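Local atomic coordinates of secretin XcpQ (Pseudomonas aeruginosa, PDB entry 4E9J), a protein that forms the outer membrane channel of a type II secretion system, through which proteins such as the elastase LasB are exported. Residues G54-L66 with P110-Q122. Numbering follows the deposited sequence.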
loop_
_atom_site.group_PDB
_atom_site.type_symbol
_atom_site.label_atom_id
_atom_site.label_comp_id
_atom_site.label_asym_id
_atom_site.label_seq_id
_atom_site.Cartn_x
_atom_site.Cartn_y
_atom_site.Cartn_z
ATOM N N GLY A 54 -25.887 0.092 -5.091
ATOM C CA GLY A 54 -25.071 1.216 -5.531
ATOM C C GLY A 54 -25.092 1.459 -7.023
ATOM O O GLY A 54 -25.453 0.579 -7.807
ATOM N N GLN A 55 -24.669 2.670 -7.400
ATOM C CA GLN A 55 -24.547 3.138 -8.776
ATOM C C GLN A 55 -23.055 3.194 -9.123
ATOM O O GLN A 55 -22.261 3.656 -8.309
ATOM C CB GLN A 55 -25.128 4.552 -8.928
ATOM C CG GLN A 55 -26.638 4.708 -8.863
ATOM C CD GLN A 55 -27.378 3.829 -9.833
ATOM O OE1 GLN A 55 -27.473 4.129 -11.023
ATOM N NE2 GLN A 55 -27.923 2.734 -9.346
ATOM N N VAL A 56 -22.686 2.687 -10.299
ATOM C CA VAL A 56 -21.299 2.677 -10.751
ATOM C C VAL A 56 -21.137 3.249 -12.139
ATOM O O VAL A 56 -22.044 3.172 -12.983
ATOM C CB VAL A 56 -20.673 1.262 -10.643
ATOM C CG1 VAL A 56 -20.840 0.714 -9.223
ATOM C CG2 VAL A 56 -21.248 0.293 -11.672
ATOM N N SER A 57 -19.965 3.844 -12.360
ATOM C CA SER A 57 -19.515 4.300 -13.661
ATOM C C SER A 57 -18.145 3.620 -13.848
ATOM O O SER A 57 -17.272 3.747 -12.987
ATOM C CB SER A 57 -19.425 5.823 -13.721
ATOM O OG SER A 57 -20.702 6.419 -13.533
ATOM N N VAL A 58 -17.997 2.828 -14.917
ATOM C CA VAL A 58 -16.796 2.042 -15.186
ATOM C C VAL A 58 -16.363 2.323 -16.597
ATOM O O VAL A 58 -17.143 2.121 -17.529
ATOM C CB VAL A 58 -17.073 0.546 -14.966
ATOM C CG1 VAL A 58 -15.799 -0.277 -15.134
ATOM C CG2 VAL A 58 -17.695 0.319 -13.598
ATOM N N VAL A 59 -15.109 2.754 -16.754
ATOM C CA VAL A 59 -14.581 3.200 -18.037
ATOM C C VAL A 59 -13.185 2.680 -18.306
ATOM O O VAL A 59 -12.315 2.799 -17.450
ATOM C CB VAL A 59 -14.606 4.746 -18.058
ATOM C CG1 VAL A 59 -13.960 5.320 -19.319
ATOM C CG2 VAL A 59 -16.021 5.274 -17.877
ATOM N N SER A 60 -12.988 2.076 -19.496
ATOM C CA SER A 60 -11.682 1.665 -19.986
ATOM C C SER A 60 -11.665 1.897 -21.487
ATOM O O SER A 60 -12.404 1.222 -22.207
ATOM C CB SER A 60 -11.391 0.204 -19.663
ATOM O OG SER A 60 -10.069 -0.174 -20.020
ATOM N N LYS A 61 -10.881 2.890 -21.937
ATOM C CA LYS A 61 -10.670 3.184 -23.352
ATOM C C LYS A 61 -9.557 2.234 -23.862
ATOM O O LYS A 61 -9.532 1.898 -25.045
ATOM C CB LYS A 61 -10.309 4.671 -23.578
ATOM N N ALA A 62 -8.690 1.761 -22.949
ATOM C CA ALA A 62 -7.680 0.753 -23.222
ATOM C C ALA A 62 -8.348 -0.612 -23.362
ATOM O O ALA A 62 -9.298 -0.926 -22.628
ATOM C CB ALA A 62 -6.701 0.681 -22.063
ATOM N N GLN A 63 -7.809 -1.454 -24.232
ATOM C CA GLN A 63 -8.403 -2.766 -24.411
ATOM C C GLN A 63 -7.881 -3.688 -23.328
ATOM O O GLN A 63 -6.700 -3.660 -23.013
ATOM C CB GLN A 63 -8.213 -3.311 -25.837
ATOM C CG GLN A 63 -6.818 -3.773 -26.217
ATOM C CD GLN A 63 -6.832 -4.416 -27.587
ATOM O OE1 GLN A 63 -7.531 -3.955 -28.494
ATOM N NE2 GLN A 63 -6.024 -5.461 -27.793
ATOM N N LEU A 64 -8.779 -4.452 -22.726
ATOM C CA LEU A 64 -8.442 -5.344 -21.635
ATOM C C LEU A 64 -8.663 -6.789 -22.012
ATOM O O LEU A 64 -9.673 -7.107 -22.617
ATOM C CB LEU A 64 -9.354 -5.019 -20.443
ATOM C CG LEU A 64 -9.303 -3.579 -19.927
ATOM C CD1 LEU A 64 -10.269 -3.411 -18.797
ATOM C CD2 LEU A 64 -7.907 -3.193 -19.472
ATOM N N SER A 65 -7.768 -7.663 -21.596
ATOM C CA SER A 65 -7.900 -9.109 -21.759
ATOM C C SER A 65 -8.910 -9.605 -20.734
ATOM O O SER A 65 -9.267 -8.868 -19.812
ATOM C CB SER A 65 -6.566 -9.772 -21.472
ATOM O OG SER A 65 -6.235 -9.501 -20.117
ATOM N N LEU A 66 -9.273 -10.880 -20.814
ATOM C CA LEU A 66 -10.239 -11.494 -19.900
ATOM C C LEU A 66 -9.789 -11.358 -18.439
ATOM O O LEU A 66 -10.584 -10.961 -17.577
ATOM C CB LEU A 66 -10.402 -12.984 -20.283
ATOM C CG LEU A 66 -11.385 -13.814 -19.481
ATOM C CD1 LEU A 66 -12.766 -13.209 -19.541
ATOM C CD2 LEU A 66 -11.426 -15.250 -19.999
ATOM N N PRO A 110 -18.647 10.047 -1.506
ATOM C CA PRO A 110 -19.689 10.665 -2.347
ATOM C C PRO A 110 -20.536 9.657 -3.140
ATOM O O PRO A 110 -20.098 8.531 -3.413
ATOM C CB PRO A 110 -18.926 11.645 -3.239
ATOM C CG PRO A 110 -17.498 11.311 -3.105
ATOM C CD PRO A 110 -17.289 10.464 -1.904
ATOM N N ASP A 111 -21.775 10.060 -3.463
ATOM C CA ASP A 111 -22.756 9.216 -4.160
ATOM C C ASP A 111 -22.349 8.779 -5.581
ATOM O O ASP A 111 -22.806 7.723 -6.033
ATOM C CB ASP A 111 -24.131 9.917 -4.215
ATOM N N ARG A 112 -21.512 9.574 -6.279
ATOM C CA ARG A 112 -21.102 9.292 -7.653
ATOM C C ARG A 112 -19.591 9.054 -7.753
ATOM O O ARG A 112 -18.811 10.014 -7.712
ATOM C CB ARG A 112 -21.536 10.450 -8.581
ATOM N N LEU A 113 -19.183 7.762 -7.878
ATOM C CA LEU A 113 -17.781 7.368 -8.031
ATOM C C LEU A 113 -17.573 6.708 -9.380
ATOM O O LEU A 113 -18.350 5.831 -9.759
ATOM C CB LEU A 113 -17.356 6.382 -6.923
ATOM C CG LEU A 113 -17.474 6.882 -5.495
ATOM C CD1 LEU A 113 -16.885 5.880 -4.530
ATOM C CD2 LEU A 113 -16.813 8.228 -5.327
ATOM N N GLU A 114 -16.530 7.129 -10.111
ATOM C CA GLU A 114 -16.175 6.498 -11.378
ATOM C C GLU A 114 -14.920 5.675 -11.150
ATOM O O GLU A 114 -14.027 6.137 -10.457
ATOM C CB GLU A 114 -15.941 7.518 -12.501
ATOM C CG GLU A 114 -15.512 6.887 -13.829
ATOM C CD GLU A 114 -15.172 7.835 -14.965
ATOM O OE1 GLU A 114 -15.710 8.965 -14.992
ATOM O OE2 GLU A 114 -14.386 7.432 -15.852
ATOM N N THR A 115 -14.866 4.446 -11.710
ATOM C CA THR A 115 -13.692 3.570 -11.712
ATOM C C THR A 115 -13.121 3.607 -13.140
ATOM O O THR A 115 -13.725 3.035 -14.049
ATOM C CB THR A 115 -14.055 2.174 -11.277
ATOM O OG1 THR A 115 -14.604 2.245 -9.957
ATOM C CG2 THR A 115 -12.846 1.237 -11.297
ATOM N N ARG A 116 -11.973 4.291 -13.342
ATOM C CA ARG A 116 -11.371 4.462 -14.654
ATOM C C ARG A 116 -10.018 3.759 -14.776
ATOM O O ARG A 116 -9.227 3.829 -13.843
ATOM C CB ARG A 116 -11.162 5.964 -14.925
ATOM C CG ARG A 116 -10.884 6.217 -16.393
ATOM C CD ARG A 116 -10.574 7.645 -16.697
ATOM N NE ARG A 116 -11.757 8.496 -16.578
ATOM C CZ ARG A 116 -11.775 9.793 -16.844
ATOM N NH1 ARG A 116 -10.661 10.414 -17.227
ATOM N NH2 ARG A 116 -12.902 10.490 -16.705
ATOM N N VAL A 117 -9.747 3.095 -15.916
ATOM C CA VAL A 117 -8.454 2.482 -16.210
ATOM C C VAL A 117 -7.681 3.525 -17.018
ATOM O O VAL A 117 -8.204 4.057 -17.997
ATOM C CB VAL A 117 -8.592 1.162 -17.004
ATOM C CG1 VAL A 117 -7.217 0.572 -17.318
ATOM C CG2 VAL A 117 -9.428 0.141 -16.247
ATOM N N ILE A 118 -6.459 3.836 -16.600
ATOM C CA ILE A 118 -5.595 4.838 -17.235
ATOM C C ILE A 118 -4.391 4.097 -17.752
ATOM O O ILE A 118 -3.632 3.568 -16.955
ATOM C CB ILE A 118 -5.178 5.959 -16.232
ATOM C CG1 ILE A 118 -6.428 6.674 -15.667
ATOM C CG2 ILE A 118 -4.276 6.993 -16.914
ATOM C CD1 ILE A 118 -6.151 7.810 -14.645
ATOM N N GLN A 119 -4.209 4.010 -19.064
ATOM C CA GLN A 119 -3.031 3.341 -19.591
ATOM C C GLN A 119 -1.872 4.341 -19.532
ATOM O O GLN A 119 -2.084 5.535 -19.700
ATOM C CB GLN A 119 -3.267 2.869 -21.029
ATOM C CG GLN A 119 -2.175 1.918 -21.527
ATOM C CD GLN A 119 -2.745 0.852 -22.416
ATOM O OE1 GLN A 119 -2.899 1.048 -23.620
ATOM N NE2 GLN A 119 -3.127 -0.277 -21.839
ATOM N N VAL A 120 -0.686 3.860 -19.164
ATOM C CA VAL A 120 0.553 4.655 -19.067
ATOM C C VAL A 120 1.427 4.201 -20.233
ATOM O O VAL A 120 1.588 3.009 -20.453
ATOM C CB VAL A 120 1.226 4.452 -17.688
ATOM C CG1 VAL A 120 2.533 5.226 -17.584
ATOM C CG2 VAL A 120 0.268 4.878 -16.570
ATOM N N GLN A 121 1.970 5.149 -20.984
ATOM C CA GLN A 121 2.742 4.868 -22.189
ATOM C C GLN A 121 4.217 4.529 -22.009
ATOM O O GLN A 121 4.654 3.503 -22.514
ATOM C CB GLN A 121 2.618 6.072 -23.154
ATOM N N GLN A 122 5.011 5.447 -21.415
ATOM C CA GLN A 122 6.474 5.359 -21.337
ATOM C C GLN A 122 7.042 4.779 -20.067
ATOM O O GLN A 122 8.074 4.117 -20.127
ATOM C CB GLN A 122 7.090 6.755 -21.511
ATOM C CG GLN A 122 6.769 7.442 -22.822
ATOM C CD GLN A 122 7.304 8.852 -22.835
ATOM O OE1 GLN A 122 6.555 9.831 -22.933
ATOM N NE2 GLN A 122 8.612 8.998 -22.744
HETATM O O HOH W 1 -17.204 2.948 -9.731
HETATM O O HOH W 2 -9.853 4.831 -19.941
#
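Val59 pairs with Arg116 (CA to CA 4.8 Å) and bonds through its backbone to the flanking residues, Thr115 and Val117, in a parallel pairing of strands 55-61 and 114-119. The pairing joins the regions assigned as N0 and N1 in this periplasmic fragment into one mixed sheet, since 55-61 also pairs with 21-30 and 114-119 with 150-155.

Three backbone hydrogen bonds define the register, all nearly straight (N-H...O 161° or more). Thr115 N reaches Ser57 O at 2.8 Å. Val59 N meets Thr115 O at 3.1 Å, and its own O accepts from Val117 N at 3.0 Å. Beyond these, one water firmly bridges the strands, from Lys61 N to Val117 O. Another binds Leu113 O and Thr115 OG1, which also hydrogen-bonds Ser154 OG, and reaches Ser57 O only weakly.

On the face bearing Ser57, Val59, Glu114 and Arg116, the extended Glu114 chain slants across Val59, bringing OE2 to 3.4 Å from Val59 CG2. Arg116 NE forms a salt bridge with that oxygen, approaching from above the carboxylate plane, 45° out of it. Helix 157-171, also in N1, holds the pair: Ser157 bonds Glu114 OE1 and Glu164 pairs with Arg116 NH1.

The other face carries Val58 and Thr115, which both touch Val76 of helix 66-79, an N0 element. Here Ser60 OG, anti to its own N (chi1 -174°), packs 3.6 Å from Val117 CB and donates a hydrogen bond to Ala62 O at 2.8 Å.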